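PDB 1UFO: hydrolase from Thermus thermophilus, which is a probable hydrolase of the alpha/beta hydrolase fold, whose physiological substrate is not established. Local coordinates for residues Tyr82-Gly87 / Gly112-Phe117; Ala29-Gln34 / Phe57-His62. One frame throughout, in Å; residues are numbered along the deposited sequence.

Overall arrangement
Both contacts are buried and lie next to the probable active-site serine, Ser113. Interaction 2 ties the chain leaving strand 25-30 to the loop after strand 52-56, its neighbour in the sheet, while interaction 1 packs helix 77-103 on the start of helix 114-124, which follows strand 107-112 on the other flank of strand 25-30. Their centres lie about 8 Å apart, and a probable backbone hydrogen bond, Gly112 N to Leu30 O at 2.9 Å, joins them. Interaction 1 is wholly apolar, aromatic and aliphatic side chains meeting between two helices; interaction 2 joins a strand end and its loop to a second loop through histidine rings, backbone N-H groups and one water, and has one exposed residue, Gln34.

Interaction 1: Tyr82-Gly87 / Gly112-Phe117; sequences YRVALG and GSLGAF
Tyr82 and Phe117 meet as an offset edge-to-face pair where helix 77-103 packs against helix 114-124, at the probable nucleophile elbow of this alpha/beta hydrolase, whose serine is Ser113. The CB bonds of Leu114 and Phe117, at the start of the second helix, both point toward helix 77-103, and CG, anti to the backbone N in each (chi1 -172° in Leu114), continues outward. The Tyr82 side chain crosses that of Phe117 at about a right angle. Its CD2-CE2 edge lies over one face of the phenylalanine ring, Tyr82 CE2 being 3.7 Å from Phe117 CE2. The ring centroids are 5.2 Å apart, with the planes at 67°. Leu114 divides its branches between neighbours: CD1 touches both the tyrosine ring, 3.9 Å from Tyr82 CE2, and the CB of Ala85, while CD2 turns to Val84. The methyl of Ala85 points toward the other helix and also comes up to the edge of the Phe117 ring. Beyond the contact, Leu158 of helix 153-160 and Pro141 pack on both aromatic residues, and the hydroxyl of Tyr82 is hydrogen-bonded to Met142 N, so the ring is held at its polar end too. Ser113, just before Leu114, has the strained backbone of an elbow nucleophile, with positive phi, and its OG is hydrogen-bonded to His217, consistent with a catalytic triad completed by Asp183. Its carbonyl starts the helix: Ser113 O accepts from Ala116 N at 2.8 Å and, less closely, from Phe117 N at 3.2 Å.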
loop_
_atom_site.group_PDB
_atom_site.type_symbol
_atom_site.label_atom_id
_atom_site.label_comp_id
_atom_site.label_asym_id
_atom_site.label_seq_id
_atom_site.Cartn_x
_atom_site.Cartn_y
_atom_site.Cartn_z
ATOM N N TYR A 82 3.495 5.118 28.429
ATOM C CA TYR A 82 4.830 5.019 27.834
ATOM C C TYR A 82 5.844 4.233 28.648
ATOM O O TYR A 82 6.871 3.758 28.104
ATOM C CB TYR A 82 5.350 6.393 27.418
ATOM C CG TYR A 82 4.565 6.882 26.224
ATOM C CD1 TYR A 82 3.633 7.904 26.337
ATOM C CD2 TYR A 82 4.680 6.235 25.001
ATOM C CE1 TYR A 82 2.844 8.276 25.268
ATOM C CE2 TYR A 82 3.847 6.570 23.895
ATOM C CZ TYR A 82 2.926 7.596 24.047
ATOM O OH TYR A 82 2.018 7.770 23.022
ATOM N N ARG A 83 5.561 4.039 29.944
ATOM C CA ARG A 83 6.421 3.123 30.716
ATOM C C ARG A 83 6.113 1.677 30.226
ATOM O O ARG A 83 7.044 0.852 30.055
ATOM C CB ARG A 83 6.129 3.337 32.208
ATOM C CG ARG A 83 6.784 2.273 33.110
ATOM C CD ARG A 83 8.287 2.023 32.775
ATOM N NE ARG A 83 9.107 3.243 32.796
ATOM C CZ ARG A 83 10.366 3.321 32.369
ATOM N NH1 ARG A 83 11.046 4.467 32.430
ATOM N NH2 ARG A 83 11.009 2.246 31.866
ATOM N N VAL A 84 4.840 1.353 29.991
ATOM C CA VAL A 84 4.514 0.018 29.343
ATOM C C VAL A 84 5.296 -0.054 27.986
ATOM O O VAL A 84 5.940 -1.086 27.720
ATOM C CB VAL A 84 3.041 -0.094 28.993
ATOM C CG1 VAL A 84 2.781 -1.364 28.051
ATOM C CG2 VAL A 84 2.177 -0.300 30.296
ATOM N N ALA A 85 5.297 1.005 27.174
ATOM C CA ALA A 85 6.028 0.974 25.881
ATOM C C ALA A 85 7.518 0.755 26.028
ATOM O O ALA A 85 8.109 -0.047 25.291
ATOM C CB ALA A 85 5.804 2.287 25.135
ATOM N N LEU A 86 8.122 1.423 27.005
ATOM C CA LEU A 86 9.570 1.235 27.211
ATOM C C LEU A 86 9.896 -0.217 27.673
ATOM O O LEU A 86 10.951 -0.750 27.284
ATOM C CB LEU A 86 10.053 2.290 28.252
ATOM C CG LEU A 86 10.151 3.692 27.626
ATOM C CD1 LEU A 86 10.263 4.656 28.800
ATOM C CD2 LEU A 86 11.369 3.815 26.706
ATOM N N GLY A 87 9.040 -0.781 28.498
ATOM C CA GLY A 87 9.233 -2.147 28.997
ATOM C C GLY A 87 9.055 -3.108 27.832
ATOM O O GLY A 87 9.831 -4.063 27.610
ATOM N N GLY A 112 1.056 -2.721 16.255
ATOM C CA GLY A 112 -0.235 -2.046 16.079
ATOM C C GLY A 112 -0.434 -1.006 17.160
ATOM O O GLY A 112 -0.294 -1.306 18.332
ATOM N N SER A 113 -0.645 0.252 16.753
ATOM C CA SER A 113 -0.895 1.368 17.693
ATOM C C SER A 113 0.324 1.505 18.638
ATOM O O SER A 113 1.424 1.849 18.191
ATOM C CB SER A 113 -2.261 1.099 18.385
ATOM O OG SER A 113 -2.722 2.258 19.040
ATOM N N LEU A 114 0.205 1.296 19.966
ATOM C CA LEU A 114 1.354 1.478 20.838
ATOM C C LEU A 114 2.465 0.551 20.368
ATOM O O LEU A 114 3.634 0.901 20.472
ATOM C CB LEU A 114 0.950 1.194 22.287
ATOM C CG LEU A 114 2.058 1.547 23.271
ATOM C CD1 LEU A 114 2.309 3.053 23.356
ATOM C CD2 LEU A 114 1.686 0.949 24.644
ATOM N N GLY A 115 2.127 -0.609 19.845
ATOM C CA GLY A 115 3.164 -1.524 19.335
ATOM C C GLY A 115 3.935 -0.939 18.126
ATOM O O GLY A 115 5.110 -1.240 17.961
ATOM N N ALA A 116 3.267 -0.064 17.344
ATOM C CA ALA A 116 3.938 0.582 16.212
ATOM C C ALA A 116 4.940 1.592 16.779
ATOM O O ALA A 116 6.070 1.761 16.247
ATOM C CB ALA A 116 2.902 1.291 15.337
ATOM N N PHE A 117 4.556 2.268 17.885
ATOM C CA PHE A 117 5.483 3.221 18.489
ATOM C C PHE A 117 6.685 2.471 19.063
ATOM O O PHE A 117 7.809 2.957 18.977
ATOM C CB PHE A 117 4.749 4.001 19.624
ATOM C CG PHE A 117 5.637 5.015 20.275
ATOM C CD1 PHE A 117 5.944 6.211 19.612
ATOM C CD2 PHE A 117 6.167 4.778 21.560
ATOM C CE1 PHE A 117 6.768 7.160 20.201
ATOM C CE2 PHE A 117 6.970 5.736 22.175
ATOM C CZ PHE A 117 7.281 6.933 21.484
#

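Interaction 2: Ala29-Gln34 / Phe57-His62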
loop_
_atom_site.group_PDB
_atom_site.type_symbol
_atom_site.label_atom_id
_atom_site.label_comp_id
_atom_site.label_asym_id
_atom_site.label_seq_id
_atom_site.Cartn_x
_atom_site.Cartn_y
_atom_site.Cartn_z
ATOM N N ALA A 29 5.285 -9.689 16.387
ATOM C CA ALA A 29 4.135 -8.717 16.386
ATOM C C ALA A 29 3.905 -8.191 17.772
ATOM O O ALA A 29 3.855 -8.962 18.722
ATOM C CB ALA A 29 2.862 -9.406 15.842
ATOM N N LEU A 30 3.726 -6.873 17.871
ATOM C CA LEU A 30 3.594 -6.110 19.111
ATOM C C LEU A 30 2.247 -5.444 19.113
ATOM O O LEU A 30 1.934 -4.601 18.272
ATOM C CB LEU A 30 4.673 -5.021 19.227
ATOM C CG LEU A 30 6.080 -5.617 19.007
ATOM C CD1 LEU A 30 7.115 -4.436 19.095
ATOM C CD2 LEU A 30 6.477 -6.700 20.085
ATOM N N HIS A 31 1.400 -5.899 20.056
ATOM C CA HIS A 31 0.032 -5.458 20.132
ATOM C C HIS A 31 -0.072 -4.019 20.661
ATOM O O HIS A 31 0.933 -3.436 21.093
ATOM C CB HIS A 31 -0.753 -6.482 21.019
ATOM C CG HIS A 31 -0.405 -6.437 22.479
ATOM N ND1 HIS A 31 -0.772 -5.391 23.304
ATOM C CD2 HIS A 31 0.298 -7.319 23.253
ATOM C CE1 HIS A 31 -0.357 -5.652 24.545
ATOM N NE2 HIS A 31 0.284 -6.832 24.539
ATOM N N GLY A 32 -1.321 -3.503 20.703
ATOM C CA GLY A 32 -1.501 -2.135 21.174
ATOM C C GLY A 32 -2.076 -2.032 22.571
ATOM O O GLY A 32 -2.268 -3.065 23.216
ATOM N N LEU A 33 -2.351 -0.800 23.006
ATOM C CA LEU A 33 -2.870 -0.597 24.350
ATOM C C LEU A 33 -4.187 -1.288 24.474
ATOM O O LEU A 33 -5.028 -1.276 23.539
ATOM C CB LEU A 33 -2.985 0.927 24.586
ATOM C CG LEU A 33 -3.198 1.300 26.015
ATOM C CD1 LEU A 33 -1.989 0.884 26.858
ATOM C CD2 LEU A 33 -3.338 2.826 26.054
ATOM N N GLN A 34 -4.348 -1.911 25.650
ATOM C CA GLN A 34 -5.499 -2.745 26.007
ATOM C C GLN A 34 -5.637 -4.030 25.167
ATOM O O GLN A 34 -6.653 -4.723 25.264
ATOM C CB GLN A 34 -6.798 -1.957 25.926
ATOM C CG GLN A 34 -6.712 -0.515 26.469
ATOM C CD GLN A 34 -6.406 -0.377 27.968
ATOM O OE1 GLN A 34 -6.105 0.744 28.418
ATOM N NE2 GLN A 34 -6.489 -1.487 28.761
ATOM N N PHE A 57 4.016 -11.559 22.198
ATOM C CA PHE A 57 3.938 -11.778 23.624
ATOM C C PHE A 57 3.195 -10.610 24.226
ATOM O O PHE A 57 3.032 -9.553 23.571
ATOM C CB PHE A 57 5.323 -11.952 24.242
ATOM C CG PHE A 57 6.237 -10.727 24.128
ATOM C CD1 PHE A 57 6.346 -9.828 25.207
ATOM C CD2 PHE A 57 6.961 -10.470 22.936
ATOM C CE1 PHE A 57 7.192 -8.675 25.102
ATOM C CE2 PHE A 57 7.810 -9.337 22.824
ATOM C CZ PHE A 57 7.919 -8.444 23.919
ATOM N N ASP A 58 2.689 -10.794 25.461
ATOM C CA ASP A 58 1.942 -9.722 26.099
ATOM C C ASP A 58 2.856 -8.625 26.653
ATOM O O ASP A 58 3.892 -8.904 27.247
ATOM C CB ASP A 58 1.127 -10.287 27.279
ATOM C CG ASP A 58 -0.027 -11.146 26.843
ATOM O OD1 ASP A 58 -0.320 -12.166 27.544
ATOM O OD2 ASP A 58 -0.648 -10.824 25.819
ATOM N N ALA A 59 2.429 -7.386 26.478
ATOM C CA ALA A 59 3.205 -6.255 27.018
ATOM C C ALA A 59 3.003 -6.180 28.521
ATOM O O ALA A 59 2.083 -6.768 29.060
ATOM C CB ALA A 59 2.679 -4.946 26.363
ATOM N N PRO A 60 3.870 -5.458 29.173
ATOM C CA PRO A 60 3.679 -5.326 30.635
ATOM C C PRO A 60 2.274 -4.828 30.888
ATOM O O PRO A 60 1.722 -3.982 30.148
ATOM C CB PRO A 60 4.716 -4.290 31.029
ATOM C CG PRO A 60 5.801 -4.453 30.053
ATOM C CD PRO A 60 5.080 -4.761 28.704
ATOM N N ARG A 61 1.642 -5.340 31.949
ATOM C CA ARG A 61 0.302 -4.994 32.363
ATOM C C ARG A 61 -0.865 -5.433 31.461
ATOM O O ARG A 61 -2.027 -5.084 31.713
ATOM C CB ARG A 61 0.168 -3.472 32.560
ATOM C CG ARG A 61 1.053 -2.937 33.588
ATOM C CD ARG A 61 0.810 -1.444 33.810
ATOM N NE ARG A 61 -0.513 -1.095 34.319
ATOM C CZ ARG A 61 -0.769 0.132 34.760
ATOM N NH1 ARG A 61 0.217 1.022 34.703
ATOM N NH2 ARG A 61 -1.964 0.465 35.279
ATOM N N HIS A 62 -0.596 -6.237 30.435
ATOM C CA HIS A 62 -1.584 -6.661 29.510
ATOM C C HIS A 62 -1.698 -8.201 29.432
ATOM O O HIS A 62 -0.779 -8.929 29.832
ATOM C CB HIS A 62 -1.168 -6.178 28.092
ATOM C CG HIS A 62 -1.351 -4.711 27.893
ATOM N ND1 HIS A 62 -0.549 -3.763 28.492
ATOM C CD2 HIS A 62 -2.296 -4.032 27.182
ATOM C CE1 HIS A 62 -1.000 -2.552 28.157
ATOM N NE2 HIS A 62 -2.051 -2.700 27.369
HETATM O O HOH W 1 2.224 -8.584 21.011
#
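His31 and His62 reach from facing segments and cross obliquely, their ring planes at 48°; CE1 of His31 lies 3.6 Å from CG of His62. The two imidazoles reach across in opposite directions. His31 swings its ring over to the 57-62 loop, with CG in the crowded position between its backbone N and carbonyl carbon (chi1 71°). Its NE2 accepts from Ala59 N at 2.9 Å, the bond nearly straight (163° at the hydrogen) though the donor is tilted from the ring plane. ND1 turns back to donate to Gly32 O. His62 instead presents NE2 to Gln34 N, 3.0 Å away and exactly in the ring plane, in a more bent bond, while ND1 donates to Pro60 O at 2.8 Å within the type II turn Ala59-His62. Leu33 CD1 abuts the same ring edge, 3.6 Å from His62 NE2. Toward the strand, Leu30 and Phe57 lie side by side, and a water bridges Ala29 O, His31 N and Phe57 O. Phe88 of helix 77-103 meets the rings of both His31 and Phe57. The His-Gly pair after this strand is consistent with the oxyanion-hole loop of alpha/beta hydrolases, whose course the two histidines would help fix. With ND1 donating and NE2 accepting in each ring, both imidazoles are probably neutral, and each ties a carbonyl of its own segment to an N-H of the facing one.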